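Local atomic coordinates of spike protein P5 (Enterobacteria phage PRD1, PDB entry 1YQ5), a protein that forms, together with proteins P31 and P2, the spike complexes at the five-fold vertices of the phage capsid and is essential for infectivity. Residues F29-A34 against L120-C125; L9-S14 against Y134-T139. All blocks are in the same frame, centred on the assembly; numbering follows the deposited sequence.

Interaction 1 of 2, residues F29-A34 against L120-C125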
loop_
_atom_site.group_PDB
_atom_site.type_symbol
_atom_site.label_atom_id
_atom_site.label_comp_id
_atom_site.label_asym_id
_atom_site.label_seq_id
_atom_site.Cartn_x
_atom_site.Cartn_y
_atom_site.Cartn_z
ATOM N N PHE A 29 -9.837 12.090 -12.400
ATOM C CA PHE A 29 -9.230 11.909 -13.714
ATOM C C PHE A 29 -10.083 11.215 -14.773
ATOM O O PHE A 29 -10.751 10.220 -14.505
ATOM C CB PHE A 29 -7.931 11.106 -13.580
ATOM C CG PHE A 29 -6.849 11.800 -12.808
ATOM C CD1 PHE A 29 -5.926 11.055 -12.077
ATOM C CD2 PHE A 29 -6.715 13.185 -12.844
ATOM C CE1 PHE A 29 -4.886 11.680 -11.396
ATOM C CE2 PHE A 29 -5.676 13.819 -12.165
ATOM C CZ PHE A 29 -4.759 13.061 -11.441
ATOM N N ASP A 30 -10.026 11.757 -15.983
ATOM C CA ASP A 30 -10.704 11.186 -17.137
ATOM C C ASP A 30 -9.641 10.206 -17.636
ATOM O O ASP A 30 -8.587 10.635 -18.102
ATOM C CB ASP A 30 -10.938 12.267 -18.193
ATOM C CG ASP A 30 -11.456 11.706 -19.507
ATOM O OD1 ASP A 30 -11.077 10.574 -19.884
ATOM O OD2 ASP A 30 -12.236 12.411 -20.175
ATOM N N LEU A 31 -9.901 8.907 -17.534
ATOM C CA LEU A 31 -8.913 7.915 -17.959
ATOM C C LEU A 31 -9.151 7.298 -19.339
ATOM O O LEU A 31 -8.491 6.321 -19.707
ATOM C CB LEU A 31 -8.824 6.795 -16.918
ATOM C CG LEU A 31 -8.447 7.206 -15.491
ATOM C CD1 LEU A 31 -8.473 5.979 -14.583
ATOM C CD2 LEU A 31 -7.069 7.847 -15.485
ATOM N N SER A 32 -10.074 7.868 -20.105
ATOM C CA SER A 32 -10.384 7.335 -21.428
ATOM C C SER A 32 -9.165 7.315 -22.347
ATOM O O SER A 32 -8.999 6.395 -23.146
ATOM C CB SER A 32 -11.506 8.148 -22.083
ATOM O OG SER A 32 -11.117 9.498 -22.268
ATOM N N GLY A 33 -8.312 8.324 -22.219
ATOM C CA GLY A 33 -7.129 8.401 -23.059
ATOM C C GLY A 33 -5.864 7.813 -22.462
ATOM O O GLY A 33 -4.788 7.941 -23.043
ATOM N N ALA A 34 -5.980 7.173 -21.302
ATOM C CA ALA A 34 -4.816 6.575 -20.662
ATOM C C ALA A 34 -4.291 5.411 -21.494
ATOM O O ALA A 34 -5.050 4.752 -22.206
ATOM C CB ALA A 34 -5.177 6.091 -19.260
ATOM N N LEU A 120 -14.330 3.187 -10.101
ATOM C CA LEU A 120 -13.244 3.587 -9.221
ATOM C C LEU A 120 -12.784 4.937 -9.759
ATOM O O LEU A 120 -12.434 5.048 -10.937
ATOM C CB LEU A 120 -12.099 2.575 -9.299
ATOM C CG LEU A 120 -12.360 1.203 -8.671
ATOM C CD1 LEU A 120 -11.291 0.218 -9.112
ATOM C CD2 LEU A 120 -12.377 1.337 -7.155
ATOM N N LYS A 121 -12.803 5.960 -8.909
ATOM C CA LYS A 121 -12.387 7.294 -9.325
ATOM C C LYS A 121 -11.012 7.619 -8.747
ATOM O O LYS A 121 -10.730 7.319 -7.586
ATOM C CB LYS A 121 -13.415 8.330 -8.873
ATOM C CG LYS A 121 -14.797 8.138 -9.498
ATOM C CD LYS A 121 -15.779 9.195 -9.009
ATOM C CE LYS A 121 -17.133 9.055 -9.693
ATOM N NZ LYS A 121 -18.093 10.102 -9.236
ATOM N N PHE A 122 -10.160 8.233 -9.563
ATOM C CA PHE A 122 -8.807 8.565 -9.135
ATOM C C PHE A 122 -8.466 10.041 -9.290
ATOM O O PHE A 122 -8.914 10.702 -10.234
ATOM C CB PHE A 122 -7.782 7.749 -9.936
ATOM C CG PHE A 122 -7.976 6.263 -9.844
ATOM C CD1 PHE A 122 -8.948 5.623 -10.610
ATOM C CD2 PHE A 122 -7.193 5.502 -8.980
ATOM C CE1 PHE A 122 -9.137 4.244 -10.520
ATOM C CE2 PHE A 122 -7.373 4.124 -8.879
ATOM C CZ PHE A 122 -8.350 3.493 -9.654
ATOM N N SER A 123 -7.653 10.545 -8.367
ATOM C CA SER A 123 -7.212 11.932 -8.410
ATOM C C SER A 123 -6.000 12.153 -7.520
ATOM O O SER A 123 -5.798 11.449 -6.526
ATOM C CB SER A 123 -8.327 12.882 -7.966
ATOM O OG SER A 123 -7.935 14.234 -8.170
ATOM N N LEU A 124 -5.191 13.133 -7.897
ATOM C CA LEU A 124 -4.008 13.491 -7.130
ATOM C C LEU A 124 -3.544 14.870 -7.577
ATOM O O LEU A 124 -3.982 15.376 -8.613
ATOM C CB LEU A 124 -2.893 12.449 -7.334
ATOM C CG LEU A 124 -2.259 12.235 -8.713
ATOM C CD1 LEU A 124 -1.388 13.434 -9.091
ATOM C CD2 LEU A 124 -1.407 10.973 -8.678
ATOM N N CYS A 125 -2.673 15.476 -6.782
ATOM C CA CYS A 125 -2.127 16.792 -7.082
ATOM C C CYS A 125 -0.995 16.998 -6.106
ATOM O O CYS A 125 -0.673 16.105 -5.327
ATOM C CB CYS A 125 -3.165 17.887 -6.825
ATOM S SG CYS A 125 -3.457 18.222 -5.037
HETATM O O HOH W 1 -11.532 9.112 -12.041
#
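Phe-29 lays its ring on the backbone of strand 119-126, one face covered by the CA of Ser-123, which sits 4.0 Å from the ring centroid in a CH-pi contact displaced toward the rim. CG is anti to the carbonyl carbon (chi1 -65°) and beside the backbone N; that N donates to Phe-122 O over 2.7 Å, and the ring reaches the next residues, Ser-123 and Leu-124. The bond is nearly straight at N-H...O 164°. At the far end of the ring, CZ comes 3.8 Å from CG of Leu-124, the two side chains crossing obliquely. A flat ring suits this place, because it can cover a peptide backbone and still meet a branched neighbour. The strand belongs to one sheet of the jelly-roll of Domain-2, and residues 29-34 lie in the loop that leads to strand 35-40 of the other. A water extends the pairing, donating to Phe-29 O and accepting from Phe-122 N. Further along, CD1 of Leu-31 approaches CD1 of Phe-122 at 4.0 Å, the side chains at about a right angle; both also touch Ile-138. Around Leu-31 the loop folds on itself: Asp-30 OD1 accepts from Ser-32 N at 2.9 Å, an Asx turn, and from Ser-32 OG at 2.6 Å. A short acid suits this corner, since one carboxylate oxygen receives both groups.

Interaction 2 of 2, residues L9-S14 against Y134-T139; sequences LMYSTS and YIINIT
The ring of Tyr-134 has water 2 over the centre of one face, while the carbonyl O of Tyr-11 lies at its edge, near the ring plane, 3.8 Å from CD1. CG stands between the backbone N and carbonyl carbon (chi1 59°), and the ring meets residues 11 to 13: CE1 comes 3.4 Å from CA of Ser-12, and CE2 meets CG2 of Thr-13, with OH hydrogen-bonded to Pro-18 O. Water 2 links Thr-13 N to Tyr-134 O where strand pairing has given way to loop. The Tyr-11 ring receives CD1 of Ile-136 at its edge; these side chains lie side by side, pointing the same way, with CB atoms 3.9 Å apart. Tyrosine serves here because its ring is apolar enough for the core while its OH reaches Asp-30 O. On the other face of the sheet, CG of Met-10, a selenomethionine, lies 3.8 Å from OD1 of Asn-137. Two hydrogen-bonded pairs, Leu-9 with Ile-138 and Tyr-11 with Ile-136, hold the backbones together, Tyr-11 N donating to Ile-136 O over 2.6 Å with an N-H...O angle of 177°. Near-N-terminal and C-terminal strands thus pair antiparallel at the middle of a five-stranded sheet, as in the jelly-roll of the C1q/TNF clan.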
loop_
_atom_site.group_PDB
_atom_site.type_symbol
_atom_site.label_atom_id
_atom_site.label_comp_id
_atom_site.label_asym_id
_atom_site.label_seq_id
_atom_site.Cartn_x
_atom_site.Cartn_y
_atom_site.Cartn_z
ATOM N N LEU A 9 -2.797 1.040 -16.129
ATOM C CA LEU A 9 -2.723 2.189 -17.015
ATOM C C LEU A 9 -1.556 3.121 -16.720
ATOM O O LEU A 9 -1.081 3.213 -15.586
ATOM C CB LEU A 9 -4.015 3.005 -16.909
ATOM C CG LEU A 9 -5.356 2.273 -16.981
ATOM C CD1 LEU A 9 -6.474 3.224 -16.584
ATOM C CD2 LEU A 9 -5.575 1.729 -18.385
HETATM N N MSE A 10 -1.107 3.811 -17.763
HETATM C CA MSE A 10 -0.040 4.791 -17.643
HETATM C C MSE A 10 -0.701 6.090 -18.105
HETATM O O MSE A 10 -1.147 6.205 -19.251
HETATM C CB MSE A 10 1.145 4.421 -18.539
HETATM C CG MSE A 10 2.419 5.214 -18.246
HETATM SE SE MSE A 10 2.364 7.004 -18.978
HETATM C CE MSE A 10 2.699 6.520 -20.826
ATOM N N TYR A 11 -0.766 7.053 -17.194
ATOM C CA TYR A 11 -1.411 8.345 -17.415
ATOM C C TYR A 11 -0.371 9.469 -17.425
ATOM O O TYR A 11 0.427 9.591 -16.497
ATOM C CB TYR A 11 -2.409 8.549 -16.272
ATOM C CG TYR A 11 -3.508 9.567 -16.472
ATOM C CD1 TYR A 11 -4.383 9.486 -17.554
ATOM C CD2 TYR A 11 -3.742 10.552 -15.511
ATOM C CE1 TYR A 11 -5.473 10.358 -17.668
ATOM C CE2 TYR A 11 -4.825 11.427 -15.613
ATOM C CZ TYR A 11 -5.687 11.322 -16.691
ATOM O OH TYR A 11 -6.777 12.165 -16.774
ATOM N N SER A 12 -0.382 10.282 -18.477
ATOM C CA SER A 12 0.561 11.396 -18.606
ATOM C C SER A 12 -0.065 12.468 -19.490
ATOM O O SER A 12 -1.163 12.278 -20.008
ATOM C CB SER A 12 1.856 10.926 -19.266
ATOM O OG SER A 12 1.624 10.608 -20.631
ATOM N N THR A 13 0.639 13.585 -19.672
ATOM C CA THR A 13 0.131 14.660 -20.519
ATOM C C THR A 13 0.004 14.157 -21.955
ATOM O O THR A 13 -0.780 14.690 -22.740
ATOM C CB THR A 13 1.069 15.885 -20.522
ATOM O OG1 THR A 13 2.378 15.487 -20.947
ATOM C CG2 THR A 13 1.142 16.506 -19.135
ATOM N N SER A 14 0.778 13.127 -22.291
ATOM C CA SER A 14 0.750 12.549 -23.633
ATOM C C SER A 14 -0.264 11.419 -23.757
ATOM O O SER A 14 -0.646 11.037 -24.868
ATOM C CB SER A 14 2.134 12.009 -24.010
ATOM O OG SER A 14 3.095 13.048 -24.033
ATOM N N TYR A 134 4.236 14.776 -15.293
ATOM C CA TYR A 134 3.951 13.609 -14.477
ATOM C C TYR A 134 3.803 12.281 -15.200
ATOM O O TYR A 134 3.413 12.221 -16.362
ATOM C CB TYR A 134 2.667 13.874 -13.684
ATOM C CG TYR A 134 1.470 14.162 -14.573
ATOM C CD1 TYR A 134 0.707 13.123 -15.106
ATOM C CD2 TYR A 134 1.129 15.470 -14.919
ATOM C CE1 TYR A 134 -0.364 13.377 -15.964
ATOM C CE2 TYR A 134 0.057 15.736 -15.777
ATOM C CZ TYR A 134 -0.679 14.682 -16.296
ATOM O OH TYR A 134 -1.723 14.926 -17.155
ATOM N N ILE A 135 4.145 11.216 -14.488
ATOM C CA ILE A 135 3.974 9.865 -14.991
ATOM C C ILE A 135 3.161 9.215 -13.884
ATOM O O ILE A 135 3.652 9.009 -12.772
ATOM C CB ILE A 135 5.297 9.107 -15.163
ATOM C CG1 ILE A 135 6.107 9.725 -16.304
ATOM C CG2 ILE A 135 4.999 7.639 -15.498
ATOM C CD1 ILE A 135 5.394 9.661 -17.647
ATOM N N ILE A 136 1.902 8.940 -14.188
ATOM C CA ILE A 136 0.999 8.337 -13.231
ATOM C C ILE A 136 0.642 6.933 -13.687
ATOM O O ILE A 136 0.316 6.707 -14.856
ATOM C CB ILE A 136 -0.296 9.176 -13.094
ATOM C CG1 ILE A 136 0.051 10.564 -12.549
ATOM C CG2 ILE A 136 -1.295 8.468 -12.177
ATOM C CD1 ILE A 136 -1.133 11.511 -12.483
ATOM N N ASN A 137 0.736 5.987 -12.762
ATOM C CA ASN A 137 0.390 4.607 -13.053
ATOM C C ASN A 137 -0.750 4.216 -12.133
ATOM O O ASN A 137 -0.704 4.470 -10.927
ATOM C CB ASN A 137 1.590 3.690 -12.822
ATOM C CG ASN A 137 2.613 3.788 -13.937
ATOM O OD1 ASN A 137 2.425 3.227 -15.022
ATOM N ND2 ASN A 137 3.691 4.509 -13.682
ATOM N N ILE A 138 -1.781 3.617 -12.717
ATOM C CA ILE A 138 -2.946 3.179 -11.965
ATOM C C ILE A 138 -3.216 1.725 -12.326
ATOM O O ILE A 138 -3.377 1.391 -13.498
ATOM C CB ILE A 138 -4.180 4.034 -12.313
ATOM C CG1 ILE A 138 -3.946 5.480 -11.858
ATOM C CG2 ILE A 138 -5.422 3.446 -11.665
ATOM C CD1 ILE A 138 -5.007 6.463 -12.332
ATOM N N THR A 139 -3.246 0.866 -11.315
ATOM C CA THR A 139 -3.485 -0.552 -11.534
ATOM C C THR A 139 -4.521 -1.087 -10.555
ATOM O O THR A 139 -4.456 -0.818 -9.356
ATOM C CB THR A 139 -2.185 -1.365 -11.362
ATOM O OG1 THR A 139 -1.225 -0.941 -12.338
ATOM C CG2 THR A 139 -2.456 -2.854 -11.533
HETATM O O HOH W 2 3.140 13.960 -18.428
#

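Interactions 1 and 2 have centres about 9 Å apart and touch directly, the first nested within the chain loop that the second closes. Tyr-11 is the main bridge: its OH lies 2.7 Å from Asp-30 O, probably hydrogen-bonded, its CE2 is 3.5 Å from CG of Phe-29, with the ring planes at about 45°, and its CE1 is 3.7 Å from CD2 of Leu-31. Between the two sheets, CE2 of Phe-122 packs 3.5 Å from CG2 of Ile-138, and Leu-124 meets Ile-136. The loop 29-34 is therefore bound to both sheets of the sandwich, by Phe-29 to strand 119-126 and through Tyr-11 to strand 5-11.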